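Two structures of sugar-phosphate phosphatase BT4131 from Bacteroides thetaiotaomicron compared at one contact. The protein probably hydrolyses sugar phosphates as a magnesium-dependent phosphatase of the haloacid dehalogenase superfamily. Structure 1 is PDB 1YMQ (chain A, 1.90 Å), residues Phe7-Thr12 and Ile41-Pro46; structure 2 is PDB 2RAR (chain B, 1.52 Å), residues Phe7-Thr12 and Ile41-Pro46. One frame, after least-squares fit of the local backbone (RMSD 0.12 Å); residues are numbered along the deposited sequences.

Structure 1 (1YMQ); sequences FDIDGT and IATGRP. With MG (magnesium ion), chain C; SO4 (sulfate ion), chain D.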
loop_
_atom_site.group_PDB
_atom_site.type_symbol
_atom_site.label_atom_id
_atom_site.label_comp_id
_atom_site.label_asym_id
_atom_site.label_seq_id
_atom_site.Cartn_x
_atom_site.Cartn_y
_atom_site.Cartn_z
ATOM N N PHE A 7 7.897 -4.302 3.084
ATOM C CA PHE A 7 8.019 -3.924 1.681
ATOM C C PHE A 7 6.727 -3.479 1.045
ATOM O O PHE A 7 5.726 -4.199 1.058
ATOM C CB PHE A 7 8.509 -5.131 0.828
ATOM C CG PHE A 7 9.826 -5.657 1.227
ATOM C CD1 PHE A 7 9.938 -6.730 2.098
ATOM C CD2 PHE A 7 11.005 -5.090 0.684
ATOM C CE1 PHE A 7 11.216 -7.248 2.451
ATOM C CE2 PHE A 7 12.271 -5.578 1.007
ATOM C CZ PHE A 7 12.398 -6.644 1.884
ATOM N N ASP A 8 6.789 -2.325 0.414
ATOM C CA ASP A 8 5.680 -1.857 -0.408
ATOM C C ASP A 8 5.746 -2.782 -1.654
ATOM O O ASP A 8 6.799 -3.362 -1.964
ATOM C CB ASP A 8 5.966 -0.418 -0.835
ATOM C CG ASP A 8 5.064 0.024 -1.905
ATOM O OD1 ASP A 8 5.591 0.585 -2.876
ATOM O OD2 ASP A 8 3.833 -0.229 -1.761
ATOM N N ILE A 9 4.654 -2.915 -2.391
ATOM C CA ILE A 9 4.701 -3.799 -3.565
ATOM C C ILE A 9 5.116 -3.072 -4.843
ATOM O O ILE A 9 6.238 -3.243 -5.334
ATOM C CB ILE A 9 3.307 -4.456 -3.841
ATOM C CG1 ILE A 9 2.933 -5.367 -2.671
ATOM C CG2 ILE A 9 3.355 -5.316 -5.167
ATOM C CD1 ILE A 9 1.474 -6.012 -2.752
ATOM N N ASP A 10 4.216 -2.245 -5.353
ATOM C CA ASP A 10 4.412 -1.573 -6.630
ATOM C C ASP A 10 5.512 -0.520 -6.664
ATOM O O ASP A 10 5.407 0.511 -6.042
ATOM C CB ASP A 10 3.073 -0.992 -7.120
ATOM C CG ASP A 10 1.996 -2.050 -7.193
ATOM O OD1 ASP A 10 2.123 -2.982 -8.017
ATOM O OD2 ASP A 10 1.034 -1.976 -6.400
ATOM N N GLY A 11 6.558 -0.798 -7.449
ATOM C CA GLY A 11 7.676 0.123 -7.514
ATOM C C GLY A 11 8.755 -0.210 -6.456
ATOM O O GLY A 11 9.801 0.411 -6.444
ATOM N N THR A 12 8.509 -1.202 -5.583
ATOM C CA THR A 12 9.490 -1.548 -4.549
ATOM C C THR A 12 9.898 -3.024 -4.719
ATOM O O THR A 12 11.072 -3.328 -4.887
ATOM C CB THR A 12 8.901 -1.226 -3.175
ATOM O OG1 THR A 12 8.664 0.190 -3.109
ATOM C CG2 THR A 12 9.861 -1.652 -2.050
ATOM N N ILE A 41 4.463 -7.588 3.827
ATOM C CA ILE A 41 4.041 -6.727 2.711
ATOM C C ILE A 41 3.319 -5.521 3.340
ATOM O O ILE A 41 2.634 -5.694 4.347
ATOM C CB ILE A 41 3.033 -7.517 1.801
ATOM C CG1 ILE A 41 3.760 -8.690 1.103
ATOM C CG2 ILE A 41 2.315 -6.567 0.851
ATOM C CD1 ILE A 41 4.945 -8.300 0.186
ATOM N N ALA A 42 3.497 -4.308 2.798
ATOM C CA ALA A 42 2.833 -3.107 3.317
ATOM C C ALA A 42 2.430 -2.364 2.052
ATOM O O ALA A 42 3.219 -1.640 1.452
ATOM C CB ALA A 42 3.804 -2.246 4.224
ATOM N N THR A 43 1.173 -2.582 1.670
ATOM C CA THR A 43 0.630 -2.062 0.421
ATOM C C THR A 43 -0.683 -1.276 0.558
ATOM O O THR A 43 -1.421 -1.444 1.533
ATOM C CB THR A 43 0.409 -3.255 -0.566
ATOM O OG1 THR A 43 -0.003 -2.742 -1.852
ATOM C CG2 THR A 43 -0.612 -4.271 -0.018
ATOM N N GLY A 44 -0.906 -0.362 -0.398
ATOM C CA GLY A 44 -2.158 0.387 -0.418
ATOM C C GLY A 44 -3.172 -0.507 -1.096
ATOM O O GLY A 44 -4.380 -0.224 -1.065
ATOM N N ARG A 45 -2.720 -1.574 -1.776
ATOM C CA ARG A 45 -3.704 -2.466 -2.406
ATOM C C ARG A 45 -4.547 -3.284 -1.415
ATOM O O ARG A 45 -4.057 -3.724 -0.378
ATOM C CB ARG A 45 -3.059 -3.542 -3.278
ATOM C CG ARG A 45 -2.303 -3.066 -4.543
ATOM C CD ARG A 45 -1.807 -4.313 -5.301
ATOM N NE ARG A 45 -1.041 -3.932 -6.489
ATOM C CZ ARG A 45 -1.255 -4.429 -7.709
ATOM N NH1 ARG A 45 -2.218 -5.323 -7.915
ATOM N NH2 ARG A 45 -0.492 -4.039 -8.729
ATOM N N PRO A 46 -5.836 -3.505 -1.751
ATOM C CA PRO A 46 -6.715 -4.327 -0.908
ATOM C C PRO A 46 -6.227 -5.755 -1.205
ATOM O O PRO A 46 -5.769 -6.045 -2.315
ATOM C CB PRO A 46 -8.110 -4.128 -1.529
ATOM C CG PRO A 46 -8.032 -2.809 -2.221
ATOM C CD PRO A 46 -6.593 -2.575 -2.624
HETATM MG MG MG C . 4.626 1.847 -4.374
HETATM S S SO4 D . 1.546 -0.008 -3.373
HETATM O O1 SO4 D . 2.031 -1.368 -3.047
HETATM O O2 SO4 D . 2.625 0.719 -4.158
HETATM O O3 SO4 D . 0.307 -0.169 -4.226
HETATM O O4 SO4 D . 1.189 0.845 -2.183
HETATM O O HOH W 1 4.443 3.437 -6.100
HETATM O O HOH W 2 3.927 3.380 -2.774
#
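Phe7 and Ile41 form a parallel beta bridge, CA to CA 5.0 Å, where strands 4-7 and 38-42 end side by side in the large sheet, and Ala42 N donates to Phe7 O at 2.8 Å. Past the bridge both segments become loops; 7-12 carries Asp8, Asp10 and Thr12, consistent with the HAD DxDx(T/V) motif, at the magnesium. Arg45 grips Asp10 side-on in a salt bridge: Arg45 NE meets the syn lone pair of Asp10 OD2 at 2.9 Å and 173°, in the guanidinium plane, and Arg45 NH2 reaches Asp10 OD1 at 2.9 Å from a tilt, the two planes being 31° apart. Arg45 NH1 turns to Ile49 O. Asp8 holds CG anti to its backbone N (chi1 167°), bringing OD1 to the magnesium at 2.2 Å, an ion also bound by Asp10 O and the side chain of Asp211. Asp8 OD1 accepts from Thr12 OG1; OD2 pairs with Lys188, which bonds Ala42 O and the sulfate. Ile9 CG1 lies 3.8 Å from Ile41 CG2. Thr43 OG1 closes an ST turn with Arg45 N and donates to sulfate O1.

Structure 1 against structure 2
Ala42(A) N donates to Phe7(A) O and Ala42(B) N to Phe7(B) O, both at 2.8 Å, and the CA atoms of the two structures coincide within the error. A magnesium ion is bound at the same place in both, with two waters at matching positions, water 1 with water 4 and water 2 with water 3. The side chains of Asp8(A), Ile9(A), Thr12(A), Ile41(A), Thr43(A) and Arg45(A) keep their place within the error, as do their counterparts in structure 2.

The exchange is Asp10(A) against the engineered Ala10(B). Their CB atoms coincide within the error, but CG, OD1 and OD2 of Asp10(A) have no counterpart in Ala10(B). With them goes the salt bridge in which Arg45(A) NE meets Asp10(A) OD2 at 2.9 Å, and also the second bond, from Arg45(A) NH2 to Asp10(A) OD1 at 2.9 Å. Ala10(B) has no polar atom to make either, and its CB comes no closer to Arg45(B) than 4.7 Å, at NH2. Arg45(B) keeps the place of Arg45(A) within the error, so what is lost is a buried charge partner and two directional bonds, while the course of the arginine is retained. This may weaken the link between the two loops. The exchange does not remove the main-chain oxygen at this position from the metal, which is bound by Asp10(A) O and Ala10(B) O alike.

The second difference is the bound group: oxido(dioxo)vanadium stands in structure 2 where structure 1 has a sulfate. Each supplies an oxygen to the magnesium shell, O2 from the sulfate and O3 from the vanadium group.

Structure 2 (2RAR); sequences FDIAGT and IATGRP. Engineered in segment 7-12: Ala10 (natural residue Asp). With MG (magnesium ion), chain E; VN4 (oxido(dioxo)vanadium), chain F.
A 2.8 Å bond from Ala42 N to Phe7 O accompanies the parallel beta bridge of Phe7 with Ile41, whose CA atoms lie 4.9 Å from each other. Residue 10 is the engineered Ala10, aspartate in the natural sequence. Its CB points toward 41-46 but ends there, 4.7 Å from Arg45 NH2, and carries no polar atom for the guanidinium. Arg45 NH1 turns to Ile49 O. Asp8 holds CG anti to its backbone N (chi1 172°), which brings OD1 to the magnesium at 2.1 Å, an ion also bound by Ala10 O and the side chain of Asp211. Asp8 OD1 accepts from Thr12 OG1, while OD2 binds the vanadium atom at 2.0 Å, so this one carboxylate joins both centres. Lys188 bonds Ala42 O and the vanadium group. Ile9 CG1 lies 3.8 Å from Ile41 CG2. Thr43 OG1 closes an ST turn with Arg45 N and donates to O2 of the vanadium group.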
loop_
_atom_site.group_PDB
_atom_site.type_symbol
_atom_site.label_atom_id
_atom_site.label_comp_id
_atom_site.label_asym_id
_atom_site.label_seq_id
_atom_site.Cartn_x
_atom_site.Cartn_y
_atom_site.Cartn_z
ATOM N N PHE B 7 7.834 -4.351 3.145
ATOM C CA PHE B 7 7.994 -3.991 1.748
ATOM C C PHE B 7 6.714 -3.491 1.077
ATOM O O PHE B 7 5.697 -4.221 1.017
ATOM C CB PHE B 7 8.387 -5.239 0.933
ATOM C CG PHE B 7 9.765 -5.803 1.274
ATOM C CD1 PHE B 7 9.904 -6.874 2.176
ATOM C CD2 PHE B 7 10.913 -5.213 0.703
ATOM C CE1 PHE B 7 11.147 -7.375 2.517
ATOM C CE2 PHE B 7 12.187 -5.656 1.022
ATOM C CZ PHE B 7 12.347 -6.759 1.939
ATOM N N ASP B 8 6.812 -2.303 0.478
ATOM C CA ASP B 8 5.762 -1.887 -0.447
ATOM C C ASP B 8 5.821 -2.832 -1.667
ATOM O O ASP B 8 6.838 -3.439 -1.961
ATOM C CB ASP B 8 6.068 -0.420 -0.882
ATOM C CG ASP B 8 5.162 0.067 -1.996
ATOM O OD1 ASP B 8 5.665 0.536 -3.023
ATOM O OD2 ASP B 8 3.951 -0.117 -1.720
ATOM N N ILE B 9 4.708 -2.905 -2.429
ATOM C CA ILE B 9 4.703 -3.784 -3.613
ATOM C C ILE B 9 5.045 -2.948 -4.841
ATOM O O ILE B 9 6.161 -3.100 -5.397
ATOM C CB ILE B 9 3.351 -4.452 -3.841
ATOM C CG1 ILE B 9 2.971 -5.264 -2.635
ATOM C CG2 ILE B 9 3.477 -5.298 -5.118
ATOM C CD1 ILE B 9 1.445 -5.889 -2.824
ATOM N N ALA B 10 4.157 -2.100 -5.370
ATOM C CA ALA B 10 4.446 -1.448 -6.639
ATOM C C ALA B 10 5.635 -0.478 -6.647
ATOM O O ALA B 10 5.619 0.396 -5.873
ATOM C CB ALA B 10 3.088 -0.669 -7.068
ATOM N N GLY B 11 6.641 -0.745 -7.462
ATOM C CA GLY B 11 7.835 0.094 -7.593
ATOM C C GLY B 11 8.850 -0.226 -6.525
ATOM O O GLY B 11 9.883 0.379 -6.497
ATOM N N THR B 12 8.526 -1.225 -5.642
ATOM C CA THR B 12 9.505 -1.561 -4.588
ATOM C C THR B 12 9.838 -3.045 -4.722
ATOM O O THR B 12 11.018 -3.419 -4.932
ATOM C CB THR B 12 8.886 -1.213 -3.244
ATOM O OG1 THR B 12 8.645 0.185 -3.161
ATOM C CG2 THR B 12 9.780 -1.665 -2.091
ATOM N N ILE B 41 4.415 -7.593 3.785
ATOM C CA ILE B 41 3.980 -6.722 2.686
ATOM C C ILE B 41 3.286 -5.528 3.323
ATOM O O ILE B 41 2.549 -5.647 4.293
ATOM C CB ILE B 41 3.008 -7.543 1.852
ATOM C CG1 ILE B 41 3.704 -8.725 1.228
ATOM C CG2 ILE B 41 2.267 -6.539 0.855
ATOM C CD1 ILE B 41 4.858 -8.312 0.251
ATOM N N ALA B 42 3.492 -4.340 2.791
ATOM C CA ALA B 42 2.819 -3.100 3.304
ATOM C C ALA B 42 2.403 -2.327 2.045
ATOM O O ALA B 42 3.193 -1.629 1.385
ATOM C CB ALA B 42 3.750 -2.257 4.219
ATOM N N THR B 43 1.090 -2.457 1.745
ATOM C CA THR B 43 0.620 -1.899 0.415
ATOM C C THR B 43 -0.670 -1.151 0.576
ATOM O O THR B 43 -1.500 -1.431 1.473
ATOM C CB THR B 43 0.411 -3.106 -0.495
ATOM O OG1 THR B 43 -0.036 -2.699 -1.803
ATOM C CG2 THR B 43 -0.658 -4.126 -0.000
ATOM N N GLY B 44 -0.877 -0.272 -0.404
ATOM C CA GLY B 44 -2.151 0.444 -0.513
ATOM C C GLY B 44 -3.188 -0.506 -1.154
ATOM O O GLY B 44 -4.392 -0.237 -0.979
ATOM N N ARG B 45 -2.842 -1.599 -1.782
ATOM C CA ARG B 45 -3.838 -2.489 -2.358
ATOM C C ARG B 45 -4.598 -3.323 -1.343
ATOM O O ARG B 45 -4.062 -3.680 -0.280
ATOM C CB ARG B 45 -3.152 -3.587 -3.237
ATOM C CG ARG B 45 -2.450 -2.977 -4.456
ATOM C CD ARG B 45 -1.955 -4.224 -5.191
ATOM N NE ARG B 45 -1.118 -3.775 -6.313
ATOM C CZ ARG B 45 -1.184 -4.199 -7.571
ATOM N NH1 ARG B 45 -2.054 -5.153 -7.888
ATOM N NH2 ARG B 45 -0.414 -3.543 -8.479
ATOM N N PRO B 46 -5.886 -3.623 -1.580
ATOM C CA PRO B 46 -6.608 -4.536 -0.723
ATOM C C PRO B 46 -6.203 -5.952 -1.231
ATOM O O PRO B 46 -5.732 -6.136 -2.367
ATOM C CB PRO B 46 -8.102 -4.339 -1.051
ATOM C CG PRO B 46 -8.050 -3.668 -2.398
ATOM C CD PRO B 46 -6.750 -2.841 -2.476
HETATM MG MG MG E . 4.862 1.820 -4.430
HETATM V V VN4 F . 2.319 0.099 -2.856
HETATM O O1 VN4 F . 1.268 0.888 -1.798
HETATM O O2 VN4 F . 2.071 -1.548 -3.128
HETATM O O3 VN4 F . 3.009 0.921 -4.246
HETATM O O HOH W 3 4.330 3.168 -2.858
HETATM O O HOH W 4 4.392 3.031 -6.029
#